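Local structure of polymerase X (Deinococcus radiodurans, 2W9M) at residues R123-A128 and T146-V151; A168-L173 and R196-T201; P300-E305 and Q532-G537; L374-L379 and L410-D415. The protein probably extends DNA by adding deoxyribonucleotides, as a family X DNA polymerase, and also carries a zinc-binding PHP domain. All coordinates share one frame; numbering follows the deposited sequence.

Contact 1 (R123-A128 and T146-V151); sequences RLREAA and TILENV
Leu124 and Ile147 cross at about a right angle, with the forked end of the leucine set against a single branch of the isoleucine. Both leucine methyls rest on that branch: CD1 and CD2 of Leu124 each lie 3.8 Å from Ile147 CG2. Ile147 CG2 is anti to its backbone N, which leaves CG1, the other branch, beside that N. One turn further along the same helix, Val151 meets Leu124 obliquely, its CG2 lying 3.9 Å from Leu124 CD1, so Leu124 CD1 touches residues on two successive turns, Ile147 and Val151. The two segments belong to helices 121-130 and 141-157 of a helix-hairpin-helix domain, the small DNA-binding fold found in family X polymerases. Here they run roughly antiparallel, at 145° between their directions, with axes 9.4 Å apart. Ala128 CB meets Leu148 CB at 3.9 Å. Leu148 also reaches Arg125: with chi2 at 55°, Leu148 CD1 comes 3.8 Å from Arg125 CG. Only the aliphatic root of the arginine is used in this way. Its chain bends at chi3 and its guanidinium leads off to salt bridges with Glu122, Glu229 and Glu172. Leu105 and Phe139, from loops, also touch Ile147 and continue the apolar packing.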
loop_
_atom_site.group_PDB
_atom_site.type_symbol
_atom_site.label_atom_id
_atom_site.label_comp_id
_atom_site.label_asym_id
_atom_site.label_seq_id
_atom_site.Cartn_x
_atom_site.Cartn_y
_atom_site.Cartn_z
ATOM N N ARG A 123 7.907 9.218 -0.970
ATOM C CA ARG A 123 7.572 10.310 -1.880
ATOM C C ARG A 123 8.083 11.663 -1.360
ATOM O O ARG A 123 8.407 12.557 -2.146
ATOM C CB ARG A 123 6.057 10.350 -2.113
ATOM C CG ARG A 123 5.565 11.525 -2.936
ATOM C CD ARG A 123 5.845 11.335 -4.416
ATOM N NE ARG A 123 5.333 12.457 -5.200
ATOM C CZ ARG A 123 6.040 13.538 -5.519
ATOM N NH1 ARG A 123 7.304 13.651 -5.129
ATOM N NH2 ARG A 123 5.481 14.506 -6.232
ATOM N N LEU A 124 8.152 11.802 -0.038
ATOM C CA LEU A 124 8.732 12.986 0.586
ATOM C C LEU A 124 10.226 13.009 0.302
ATOM O O LEU A 124 10.796 14.057 -0.003
ATOM C CB LEU A 124 8.506 12.963 2.098
ATOM C CG LEU A 124 8.267 14.277 2.850
ATOM C CD1 LEU A 124 8.496 14.074 4.343
ATOM C CD2 LEU A 124 9.133 15.408 2.333
ATOM N N ARG A 125 10.860 11.845 0.404
ATOM C CA ARG A 125 12.297 11.739 0.182
ATOM C C ARG A 125 12.664 12.098 -1.253
ATOM O O ARG A 125 13.696 12.718 -1.504
ATOM C CB ARG A 125 12.800 10.339 0.507
ATOM C CG ARG A 125 14.244 10.132 0.118
ATOM C CD ARG A 125 14.561 8.671 -0.085
ATOM N NE ARG A 125 15.372 8.500 -1.282
ATOM C CZ ARG A 125 14.886 8.103 -2.452
ATOM N NH1 ARG A 125 13.600 7.819 -2.570
ATOM N NH2 ARG A 125 15.685 7.980 -3.499
ATOM N N GLU A 126 11.814 11.707 -2.192
ATOM C CA GLU A 126 12.029 12.054 -3.590
ATOM C C GLU A 126 11.824 13.549 -3.819
ATOM O O GLU A 126 12.563 14.177 -4.580
ATOM C CB GLU A 126 11.093 11.250 -4.491
ATOM C CG GLU A 126 11.381 9.760 -4.486
ATOM C CD GLU A 126 10.237 8.940 -5.049
ATOM O OE1 GLU A 126 9.098 9.456 -5.100
ATOM O OE2 GLU A 126 10.474 7.776 -5.439
ATOM N N ALA A 127 10.819 14.115 -3.158
ATOM C CA ALA A 127 10.533 15.540 -3.292
ATOM C C ALA A 127 11.714 16.368 -2.810
ATOM O O ALA A 127 12.035 17.399 -3.395
ATOM C CB ALA A 127 9.280 15.910 -2.526
ATOM N N ALA A 128 12.360 15.906 -1.745
ATOM C CA ALA A 128 13.547 16.573 -1.228
ATOM C C ALA A 128 14.676 16.467 -2.250
ATOM O O ALA A 128 15.370 17.443 -2.537
ATOM C CB ALA A 128 13.969 15.958 0.107
ATOM N N THR A 146 16.692 19.522 5.974
ATOM C CA THR A 146 16.462 19.138 7.359
ATOM C C THR A 146 15.437 18.016 7.376
ATOM O O THR A 146 15.593 17.021 8.084
ATOM C CB THR A 146 15.949 20.331 8.190
ATOM O OG1 THR A 146 16.972 21.333 8.270
ATOM C CG2 THR A 146 15.566 19.892 9.595
ATOM N N ILE A 147 14.392 18.180 6.574
ATOM C CA ILE A 147 13.352 17.173 6.477
ATOM C C ILE A 147 13.907 15.864 5.915
ATOM O O ILE A 147 13.553 14.782 6.382
ATOM C CB ILE A 147 12.183 17.680 5.623
ATOM C CG1 ILE A 147 11.433 18.777 6.384
ATOM C CG2 ILE A 147 11.260 16.530 5.241
ATOM C CD1 ILE A 147 10.467 19.569 5.535
ATOM N N LEU A 148 14.786 15.965 4.924
ATOM C CA LEU A 148 15.409 14.779 4.352
ATOM C C LEU A 148 16.246 14.055 5.401
ATOM O O LEU A 148 16.271 12.826 5.453
ATOM C CB LEU A 148 16.265 15.135 3.135
ATOM C CG LEU A 148 16.979 13.939 2.485
ATOM C CD1 LEU A 148 15.982 12.858 2.118
ATOM C CD2 LEU A 148 17.770 14.359 1.261
ATOM N N GLU A 149 16.933 14.827 6.236
ATOM C CA GLU A 149 17.688 14.268 7.349
ATOM C C GLU A 149 16.760 13.507 8.292
ATOM O O GLU A 149 17.060 12.387 8.702
ATOM C CB GLU A 149 18.406 15.383 8.108
ATOM C CG GLU A 149 18.506 15.153 9.610
ATOM C CD GLU A 149 18.611 16.454 10.400
ATOM O OE1 GLU A 149 19.480 17.290 10.062
ATOM O OE2 GLU A 149 17.824 16.637 11.359
ATOM N N ASN A 150 15.626 14.117 8.624
ATOM C CA ASN A 150 14.682 13.510 9.554
ATOM C C ASN A 150 14.004 12.262 8.996
ATOM O O ASN A 150 13.657 11.357 9.750
ATOM C CB ASN A 150 13.646 14.535 10.020
ATOM C CG ASN A 150 14.234 15.555 10.971
ATOM O OD1 ASN A 150 15.107 15.232 11.775
ATOM N ND2 ASN A 150 13.763 16.796 10.882
ATOM N N VAL A 151 13.820 12.216 7.679
ATOM C CA VAL A 151 13.266 11.030 7.030
ATOM C C VAL A 151 14.290 9.901 7.053
ATOM O O VAL A 151 13.936 8.737 7.244
ATOM C CB VAL A 151 12.840 11.303 5.572
ATOM C CG1 VAL A 151 12.331 10.030 4.930
ATOM C CG2 VAL A 151 11.775 12.388 5.521
#

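Contact 2 (A168-L173 and R196-T201); sequences AVAEEL and RAAELT
Leu200 lays both of its methyls against the carbonyl O of Ala170, and CD1 also against its CB, joining helix 163-176 to one face of the mixed sheet that contains strand 194-203, in what is probably the palm of the polymerase. CD1 of Leu200 is 3.5 Å from Ala170 O and 3.7 Å from Ala170 CB. The other methyl, CD2, sits 4.0 Å from Leu173 CB, one turn on. An alanine in place of Leu200 would probably open a gap beside the carbonyl of Ala170 and leave Leu173 CB without this methyl neighbour. Two residues back on the strand, Ala198 CB meets Val169 CG1 at 3.8 Å and Ala170 CB at 4.2 Å. Small residues on both sides allow the helix axis to run 7.3 Å from the strand axis, at 36° to it. In the next shell, strand 231-238 runs parallel beside strand 194-203, bonded to the backbones of Ala198 and Leu200, and its Val231 and Val233 pack on Val169, with Val233 also touching Leu173. Leu177 lies against Leu200. Glu199, between the two inward-facing strand residues, points its CB away from the helix, and its OE2 accepts a hydrogen bond from Asp187 N.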
loop_
_atom_site.group_PDB
_atom_site.type_symbol
_atom_site.label_atom_id
_atom_site.label_comp_id
_atom_site.label_asym_id
_atom_site.label_seq_id
_atom_site.Cartn_x
_atom_site.Cartn_y
_atom_site.Cartn_z
ATOM N N ALA A 168 12.271 1.998 -5.143
ATOM C CA ALA A 168 12.641 3.343 -5.580
ATOM C C ALA A 168 14.152 3.550 -5.532
ATOM O O ALA A 168 14.744 4.057 -6.481
ATOM C CB ALA A 168 11.937 4.391 -4.727
ATOM N N VAL A 169 14.773 3.157 -4.424
ATOM C CA VAL A 169 16.216 3.312 -4.271
ATOM C C VAL A 169 16.989 2.454 -5.273
ATOM O O VAL A 169 17.953 2.920 -5.880
ATOM C CB VAL A 169 16.678 3.013 -2.831
ATOM C CG1 VAL A 169 18.197 2.958 -2.762
ATOM C CG2 VAL A 169 16.126 4.067 -1.873
ATOM N N ALA A 170 16.564 1.209 -5.459
ATOM C CA ALA A 170 17.212 0.342 -6.439
ATOM C C ALA A 170 17.080 0.912 -7.851
ATOM O O ALA A 170 18.034 0.888 -8.632
ATOM C CB ALA A 170 16.654 -1.069 -6.375
ATOM N N GLU A 171 15.900 1.428 -8.178
ATOM C CA GLU A 171 15.684 2.060 -9.482
ATOM C C GLU A 171 16.569 3.294 -9.679
ATOM O O GLU A 171 17.108 3.511 -10.764
ATOM C CB GLU A 171 14.203 2.407 -9.682
ATOM C CG GLU A 171 13.944 3.802 -10.261
ATOM C CD GLU A 171 13.270 4.754 -9.266
ATOM O OE1 GLU A 171 12.098 4.505 -8.896
ATOM O OE2 GLU A 171 13.904 5.761 -8.869
ATOM N N GLU A 172 16.733 4.084 -8.623
ATOM C CA GLU A 172 17.558 5.287 -8.677
ATOM C C GLU A 172 19.042 4.966 -8.857
ATOM O O GLU A 172 19.721 5.599 -9.667
ATOM C CB GLU A 172 17.351 6.138 -7.420
ATOM C CG GLU A 172 17.961 7.530 -7.499
ATOM C CD GLU A 172 17.771 8.326 -6.219
ATOM O OE1 GLU A 172 17.797 9.576 -6.278
ATOM O OE2 GLU A 172 17.594 7.700 -5.152
ATOM N N LEU A 173 19.546 3.995 -8.099
ATOM C CA LEU A 173 20.956 3.610 -8.187
ATOM C C LEU A 173 21.280 2.954 -9.521
ATOM O O LEU A 173 22.390 3.091 -10.032
ATOM C CB LEU A 173 21.346 2.676 -7.045
ATOM C CG LEU A 173 21.288 3.304 -5.654
ATOM C CD1 LEU A 173 21.942 2.390 -4.633
ATOM C CD2 LEU A 173 21.952 4.672 -5.664
ATOM N N ARG A 196 14.539 -6.372 2.852
ATOM C CA ARG A 196 15.725 -6.241 3.698
ATOM C C ARG A 196 16.685 -5.164 3.205
ATOM O O ARG A 196 17.394 -4.543 3.998
ATOM C CB ARG A 196 16.462 -7.576 3.820
ATOM C CG ARG A 196 16.857 -8.196 2.489
ATOM C CD ARG A 196 17.524 -9.558 2.686
ATOM N NE ARG A 196 18.971 -9.524 2.486
ATOM C CZ ARG A 196 19.841 -8.986 3.335
ATOM N NH1 ARG A 196 19.423 -8.412 4.456
ATOM N NH2 ARG A 196 21.135 -9.017 3.058
ATOM N N ALA A 197 16.711 -4.949 1.894
ATOM C CA ALA A 197 17.591 -3.945 1.313
ATOM C C ALA A 197 17.255 -3.658 -0.144
ATOM O O ALA A 197 16.560 -4.435 -0.797
ATOM C CB ALA A 197 19.042 -4.389 1.432
ATOM N N ALA A 198 17.750 -2.531 -0.647
ATOM C CA ALA A 198 17.703 -2.260 -2.077
ATOM C C ALA A 198 18.790 -3.090 -2.748
ATOM O O ALA A 198 19.965 -2.730 -2.716
ATOM C CB ALA A 198 17.917 -0.787 -2.348
ATOM N N GLU A 199 18.392 -4.213 -3.338
ATOM C CA GLU A 199 19.339 -5.124 -3.965
ATOM C C GLU A 199 19.367 -4.958 -5.480
ATOM O O GLU A 199 18.328 -4.868 -6.135
ATOM C CB GLU A 199 19.016 -6.571 -3.595
ATOM C CG GLU A 199 19.390 -6.951 -2.164
ATOM C CD GLU A 199 18.703 -8.227 -1.693
ATOM O OE1 GLU A 199 19.387 -9.271 -1.592
ATOM O OE2 GLU A 199 17.476 -8.187 -1.432
ATOM N N LEU A 200 20.572 -4.924 -6.029
ATOM C CA LEU A 200 20.770 -4.703 -7.451
ATOM C C LEU A 200 21.754 -5.747 -7.965
ATOM O O LEU A 200 22.611 -6.233 -7.226
ATOM C CB LEU A 200 21.338 -3.298 -7.676
ATOM C CG LEU A 200 20.741 -2.406 -8.765
ATOM C CD1 LEU A 200 19.227 -2.426 -8.692
ATOM C CD2 LEU A 200 21.259 -0.983 -8.629
ATOM N N THR A 201 21.629 -6.104 -9.232
ATOM C CA THR A 201 22.595 -7.000 -9.846
ATOM C C THR A 201 23.251 -6.277 -11.028
ATOM O O THR A 201 22.649 -5.395 -11.639
ATOM C CB THR A 201 21.940 -8.335 -10.251
ATOM O OG1 THR A 201 22.777 -9.425 -9.844
ATOM C CG2 THR A 201 21.685 -8.386 -11.745
#

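Contact 3 (P300-E305 and Q532-G537); sequences PAEYRE and QARKAG
Lys535 lies alongside the turn at Glu302, where the end of helix 526-535, closed by a Schellman motif at Gly537, meets the short 3-10 turn at 301-302, in the loop after helix 287-293. The contact thus ties the polymerase part of the chain to the PHP domain. From its root outward, the lysine first brings CB to 3.8 Å from Glu302 O. CG comes nearer, 3.4 Å from the same carbonyl oxygen. A bend at chi3 (69°) then puts CE 4.1 Å from Glu305 OE2. At the tip, NZ stands 4.5 Å from Glu305 OE2, too far for a salt bridge, and the lysine makes a cation-pi contact with Trp499. Glu305 has its own partner, Arg190. The salt bridge across the contact comes from the preceding residue: Arg534 NH2 donates to Glu302 OE2 at 2.8 Å. The bond meets the oxygen nearly along the C-O direction, at 152° on the hydrogen, and the carboxylate and guanidinium planes are 24° apart. NH1 of the same guanidinium bonds to Val322 O, so two partners fix its rotation. An alanine in place of Arg534 would probably leave the Glu302 carboxylate without its mate across the contact and Val322 O without this donor. The ring of Tyr303 slants against the helix end: CE2 is 3.5 Å from Arg534 O, and Lys535 O, which accepts from His308, lies at the ring edge. The phenol oxygen, Tyr303 OH, bonds to Pro316 O and stands 4.0 Å from Gly537 CA.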
loop_
_atom_site.group_PDB
_atom_site.type_symbol
_atom_site.label_atom_id
_atom_site.label_comp_id
_atom_site.label_asym_id
_atom_site.label_seq_id
_atom_site.Cartn_x
_atom_site.Cartn_y
_atom_site.Cartn_z
ATOM N N PRO A 300 9.943 -18.678 -13.276
ATOM C CA PRO A 300 9.831 -17.212 -13.263
ATOM C C PRO A 300 10.069 -16.632 -11.870
ATOM O O PRO A 300 9.650 -17.233 -10.881
ATOM C CB PRO A 300 8.382 -16.966 -13.697
ATOM C CG PRO A 300 7.981 -18.206 -14.427
ATOM C CD PRO A 300 8.705 -19.324 -13.746
ATOM N N ALA A 301 10.727 -15.476 -11.799
ATOM C CA ALA A 301 11.049 -14.850 -10.518
ATOM C C ALA A 301 9.814 -14.646 -9.644
ATOM O O ALA A 301 9.918 -14.601 -8.418
ATOM C CB ALA A 301 11.773 -13.524 -10.736
ATOM N N GLU A 302 8.652 -14.521 -10.278
ATOM C CA GLU A 302 7.401 -14.347 -9.547
ATOM C C GLU A 302 7.076 -15.566 -8.692
ATOM O O GLU A 302 6.374 -15.452 -7.687
ATOM C CB GLU A 302 6.233 -14.091 -10.503
ATOM C CG GLU A 302 6.350 -12.837 -11.346
ATOM C CD GLU A 302 6.809 -13.124 -12.762
ATOM O OE1 GLU A 302 7.672 -14.009 -12.944
ATOM O OE2 GLU A 302 6.303 -12.460 -13.693
ATOM N N TYR A 303 7.584 -16.730 -9.098
ATOM C CA TYR A 303 7.229 -17.995 -8.452
ATOM C C TYR A 303 8.351 -18.610 -7.615
ATOM O O TYR A 303 8.353 -19.817 -7.375
ATOM C CB TYR A 303 6.772 -19.015 -9.497
ATOM C CG TYR A 303 5.576 -18.585 -10.313
ATOM C CD1 TYR A 303 5.444 -18.968 -11.643
ATOM C CD2 TYR A 303 4.579 -17.794 -9.758
ATOM C CE1 TYR A 303 4.348 -18.581 -12.392
ATOM C CE2 TYR A 303 3.479 -17.398 -10.501
ATOM C CZ TYR A 303 3.370 -17.792 -11.814
ATOM O OH TYR A 303 2.277 -17.396 -12.548
ATOM N N ARG A 304 9.295 -17.791 -7.162
ATOM C CA ARG A 304 10.457 -18.307 -6.440
ATOM C C ARG A 304 10.367 -18.149 -4.926
ATOM O O ARG A 304 11.387 -18.041 -4.250
ATOM C CB ARG A 304 11.745 -17.671 -6.963
ATOM C CG ARG A 304 11.998 -17.948 -8.432
ATOM C CD ARG A 304 13.274 -17.289 -8.923
ATOM N NE ARG A 304 13.390 -17.389 -10.375
ATOM C CZ ARG A 304 14.390 -16.879 -11.087
ATOM N NH1 ARG A 304 15.378 -16.231 -10.483
ATOM N NH2 ARG A 304 14.398 -17.021 -12.407
ATOM N N GLU A 305 9.148 -18.145 -4.398
ATOM C CA GLU A 305 8.935 -18.136 -2.955
ATOM C C GLU A 305 8.736 -19.566 -2.465
ATOM O O GLU A 305 8.382 -20.446 -3.249
ATOM C CB GLU A 305 7.697 -17.310 -2.596
ATOM C CG GLU A 305 7.636 -15.945 -3.246
ATOM C CD GLU A 305 8.686 -14.992 -2.715
ATOM O OE1 GLU A 305 9.109 -15.143 -1.548
ATOM O OE2 GLU A 305 9.086 -14.081 -3.467
ATOM N N GLN A 532 2.040 -8.257 -6.374
ATOM C CA GLN A 532 1.421 -9.207 -5.456
ATOM C C GLN A 532 0.467 -10.145 -6.202
ATOM O O GLN A 532 0.460 -11.355 -5.966
ATOM C CB GLN A 532 0.663 -8.473 -4.343
ATOM C CG GLN A 532 1.457 -7.368 -3.663
ATOM C CD GLN A 532 2.833 -7.823 -3.199
ATOM O OE1 GLN A 532 2.962 -8.710 -2.353
ATOM N NE2 GLN A 532 3.868 -7.203 -3.747
ATOM N N ALA A 533 -0.337 -9.583 -7.100
ATOM C CA ALA A 533 -1.289 -10.374 -7.875
ATOM C C ALA A 533 -0.592 -11.419 -8.750
ATOM O O ALA A 533 -1.089 -12.532 -8.916
ATOM C CB ALA A 533 -2.168 -9.466 -8.726
ATOM N N ARG A 534 0.560 -11.060 -9.304
ATOM C CA ARG A 534 1.280 -11.965 -10.195
ATOM C C ARG A 534 1.877 -13.167 -9.458
ATOM O O ARG A 534 1.946 -14.266 -10.002
ATOM C CB ARG A 534 2.350 -11.210 -10.979
ATOM C CG ARG A 534 1.770 -10.179 -11.929
ATOM C CD ARG A 534 2.841 -9.265 -12.474
ATOM N NE ARG A 534 3.806 -9.991 -13.291
ATOM C CZ ARG A 534 3.662 -10.210 -14.595
ATOM N NH1 ARG A 534 2.584 -9.761 -15.226
ATOM N NH2 ARG A 534 4.592 -10.878 -15.270
ATOM N N LYS A 535 2.295 -12.959 -8.217
ATOM C CA LYS A 535 2.778 -14.066 -7.401
ATOM C C LYS A 535 1.636 -15.019 -7.063
ATOM O O LYS A 535 1.854 -16.207 -6.850
ATOM C CB LYS A 535 3.447 -13.541 -6.130
ATOM C CG LYS A 535 4.698 -12.727 -6.413
ATOM C CD LYS A 535 4.986 -11.729 -5.310
ATOM C CE LYS A 535 5.412 -12.420 -4.027
ATOM N NZ LYS A 535 5.460 -11.454 -2.893
ATOM N N ALA A 536 0.416 -14.495 -7.020
ATOM C CA ALA A 536 -0.744 -15.328 -6.748
ATOM C C ALA A 536 -1.197 -16.040 -8.021
ATOM O O ALA A 536 -2.025 -16.946 -7.978
ATOM C CB ALA A 536 -1.871 -14.500 -6.155
ATOM N N GLY A 537 -0.647 -15.626 -9.157
ATOM C CA GLY A 537 -0.963 -16.257 -10.427
ATOM C C GLY A 537 -2.230 -15.728 -11.080
ATOM O O GLY A 537 -2.904 -16.444 -11.821
#

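Contact 4 (L374-L379 and L410-D415); sequences LTIERL and LDFPDD
The ring of Phe412 has Leu379 over one face, with Leu379 CD2 4.0 Å from Phe412 CE2, and a backbone carbonyl at its edge. There, near the ring plane, Leu374 O approaches Phe412 CZ to 3.2 Å; the slightly positive C-H rim probably suits this oxygen. Ile376 comes in obliquely, its CG1 lying 4.0 Å from Phe412 CD1, and the two side chains slide past each other in opposite directions. With CD1 extended (chi2 -179°), the isoleucine continues beyond the ring and meets Pro413 tip to tip, Ile376 CD1 standing 3.7 Å from Pro413 CD. Another flat group, the Arg378 guanidinium, has Leu374 CG over one face, off toward the rim, and its NH2 bonds to Trp337 O. Thr375 is the N-cap of helix 376-391, its OG1 accepting a weak bond of 3.3 Å from Arg378 N. Leu374 bonds through its backbone to His364 and Arg366, and its side chain lies about 6 Å from that of the zinc ligand His364. In the PHP domain, a distorted (beta/alpha)7 barrel in this family, helix 376-391 is the helix of a beta-alpha-beta crossover between strands 358-364 and 396-403. Phe412 packs against the start of this helix and also touches Ser400 and Val402 of strand 396-403, while Val416 of helix 414-417 packs on Ile376 and Leu379.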
loop_
_atom_site.group_PDB
_atom_site.type_symbol
_atom_site.label_atom_id
_atom_site.label_comp_id
_atom_site.label_asym_id
_atom_site.label_seq_id
_atom_site.Cartn_x
_atom_site.Cartn_y
_atom_site.Cartn_z
ATOM N N LEU A 374 -17.972 11.469 4.647
ATOM C CA LEU A 374 -19.125 12.160 4.090
ATOM C C LEU A 374 -20.445 11.792 4.770
ATOM O O LEU A 374 -20.812 10.625 4.839
ATOM C CB LEU A 374 -19.236 11.873 2.593
ATOM C CG LEU A 374 -18.366 12.709 1.660
ATOM C CD1 LEU A 374 -16.900 12.422 1.909
ATOM C CD2 LEU A 374 -18.722 12.436 0.208
ATOM N N THR A 375 -21.152 12.801 5.268
ATOM C CA THR A 375 -22.532 12.630 5.698
ATOM C C THR A 375 -23.375 12.285 4.473
ATOM O O THR A 375 -22.893 12.367 3.340
ATOM C CB THR A 375 -23.080 13.920 6.328
ATOM O OG1 THR A 375 -22.842 15.028 5.447
ATOM C CG2 THR A 375 -22.404 14.191 7.665
ATOM N N ILE A 376 -24.630 11.903 4.685
ATOM C CA ILE A 376 -25.515 11.601 3.563
ATOM C C ILE A 376 -25.684 12.822 2.658
ATOM O O ILE A 376 -25.641 12.710 1.435
ATOM C CB ILE A 376 -26.898 11.103 4.032
ATOM C CG1 ILE A 376 -26.771 9.721 4.672
ATOM C CG2 ILE A 376 -27.875 11.045 2.867
ATOM C CD1 ILE A 376 -28.084 9.140 5.152
ATOM N N GLU A 377 -25.864 13.988 3.269
ATOM C CA GLU A 377 -26.054 15.233 2.527
ATOM C C GLU A 377 -24.830 15.632 1.701
ATOM O O GLU A 377 -24.962 16.081 0.564
ATOM C CB GLU A 377 -26.465 16.363 3.477
ATOM C CG GLU A 377 -26.011 16.161 4.921
ATOM C CD GLU A 377 -26.866 15.146 5.674
ATOM O OE1 GLU A 377 -28.082 15.068 5.396
ATOM O OE2 GLU A 377 -26.323 14.428 6.543
ATOM N N ARG A 378 -23.641 15.472 2.272
ATOM C CA ARG A 378 -22.414 15.766 1.536
ATOM C C ARG A 378 -22.180 14.769 0.402
ATOM O O ARG A 378 -21.623 15.117 -0.640
ATOM C CB ARG A 378 -21.206 15.788 2.469
ATOM C CG ARG A 378 -21.085 17.042 3.305
ATOM C CD ARG A 378 -19.782 17.028 4.077
ATOM N NE ARG A 378 -18.633 17.174 3.188
ATOM C CZ ARG A 378 -17.500 16.491 3.311
ATOM N NH1 ARG A 378 -17.359 15.591 4.277
ATOM N NH2 ARG A 378 -16.510 16.700 2.454
ATOM N N LEU A 379 -22.597 13.524 0.610
ATOM C CA LEU A 379 -22.508 12.520 -0.441
ATOM C C LEU A 379 -23.384 12.911 -1.627
ATOM O O LEU A 379 -22.997 12.730 -2.779
ATOM C CB LEU A 379 -22.924 11.144 0.079
ATOM C CG LEU A 379 -22.932 10.047 -0.988
ATOM C CD1 LEU A 379 -21.515 9.773 -1.477
ATOM C CD2 LEU A 379 -23.571 8.778 -0.455
ATOM N N LEU A 410 -23.833 -1.554 7.958
ATOM C CA LEU A 410 -23.133 -0.574 7.129
ATOM C C LEU A 410 -23.440 0.878 7.515
ATOM O O LEU A 410 -24.530 1.196 7.991
ATOM C CB LEU A 410 -23.435 -0.816 5.647
ATOM C CG LEU A 410 -22.511 -1.758 4.869
ATOM C CD1 LEU A 410 -21.843 -2.802 5.771
ATOM C CD2 LEU A 410 -23.267 -2.413 3.723
ATOM N N ASP A 411 -22.463 1.751 7.291
ATOM C CA ASP A 411 -22.534 3.145 7.723
ATOM C C ASP A 411 -23.617 3.970 7.006
ATOM O O ASP A 411 -24.103 4.963 7.545
ATOM C CB ASP A 411 -21.158 3.806 7.562
ATOM C CG ASP A 411 -21.033 5.110 8.341
ATOM O OD1 ASP A 411 -21.763 5.290 9.341
ATOM O OD2 ASP A 411 -20.195 5.956 7.954
ATOM N N PHE A 412 -23.990 3.564 5.796
ATOM C CA PHE A 412 -25.050 4.245 5.051
ATOM C C PHE A 412 -26.307 3.384 4.949
ATOM O O PHE A 412 -26.221 2.159 4.887
ATOM C CB PHE A 412 -24.580 4.601 3.638
ATOM C CG PHE A 412 -23.681 5.799 3.574
ATOM C CD1 PHE A 412 -23.943 6.919 4.341
ATOM C CD2 PHE A 412 -22.590 5.815 2.717
ATOM C CE1 PHE A 412 -23.124 8.025 4.275
ATOM C CE2 PHE A 412 -21.771 6.917 2.641
ATOM C CZ PHE A 412 -22.038 8.028 3.423
ATOM N N PRO A 413 -27.483 4.027 4.924
ATOM C CA PRO A 413 -28.748 3.306 4.744
ATOM C C PRO A 413 -28.813 2.674 3.353
ATOM O O PRO A 413 -28.125 3.139 2.443
ATOM C CB PRO A 413 -29.805 4.414 4.872
ATOM C CG PRO A 413 -29.113 5.543 5.567
ATOM C CD PRO A 413 -27.693 5.473 5.105
ATOM N N ASP A 414 -29.630 1.638 3.191
ATOM C CA ASP A 414 -29.731 0.925 1.915
ATOM C C ASP A 414 -30.125 1.824 0.743
ATOM O O ASP A 414 -29.616 1.662 -0.365
ATOM C CB ASP A 414 -30.717 -0.242 2.022
ATOM C CG ASP A 414 -30.138 -1.431 2.767
ATOM O OD1 ASP A 414 -29.034 -1.302 3.339
ATOM O OD2 ASP A 414 -30.792 -2.497 2.782
ATOM N N ASP A 415 -31.040 2.760 0.981
ATOM C CA ASP A 415 -31.498 3.647 -0.086
ATOM C C ASP A 415 -30.375 4.550 -0.587
ATOM O O ASP A 415 -30.305 4.857 -1.774
ATOM C CB ASP A 415 -32.691 4.486 0.372
ATOM C CG ASP A 415 -32.457 5.142 1.718
ATOM O OD1 ASP A 415 -32.191 6.365 1.739
ATOM O OD2 ASP A 415 -32.523 4.429 2.747
#

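Overall arrangement
Contacts 1, 2 and 3 open in that order along the chain, and contact 4 is nested inside the long loop that contact 3 closes. Contacts 1 and 2 have centres about 18 Å apart and touch directly, the helix-hairpin-helix domain being joined to helix 163-176 through Arg125 and Glu172. Contact 3 lies about 19 Å from contact 2, centre to centre, and fastens the loop after helix 287-293 to helix 526-535. Contact 4 stands apart beside the parallel sheet, at the starts of helices 376-391 and 414-417, about 44 Å between centres from contact 2 and across the chain's centre from it. The set therefore samples the separate parts of an extended polymerase and the junction between them.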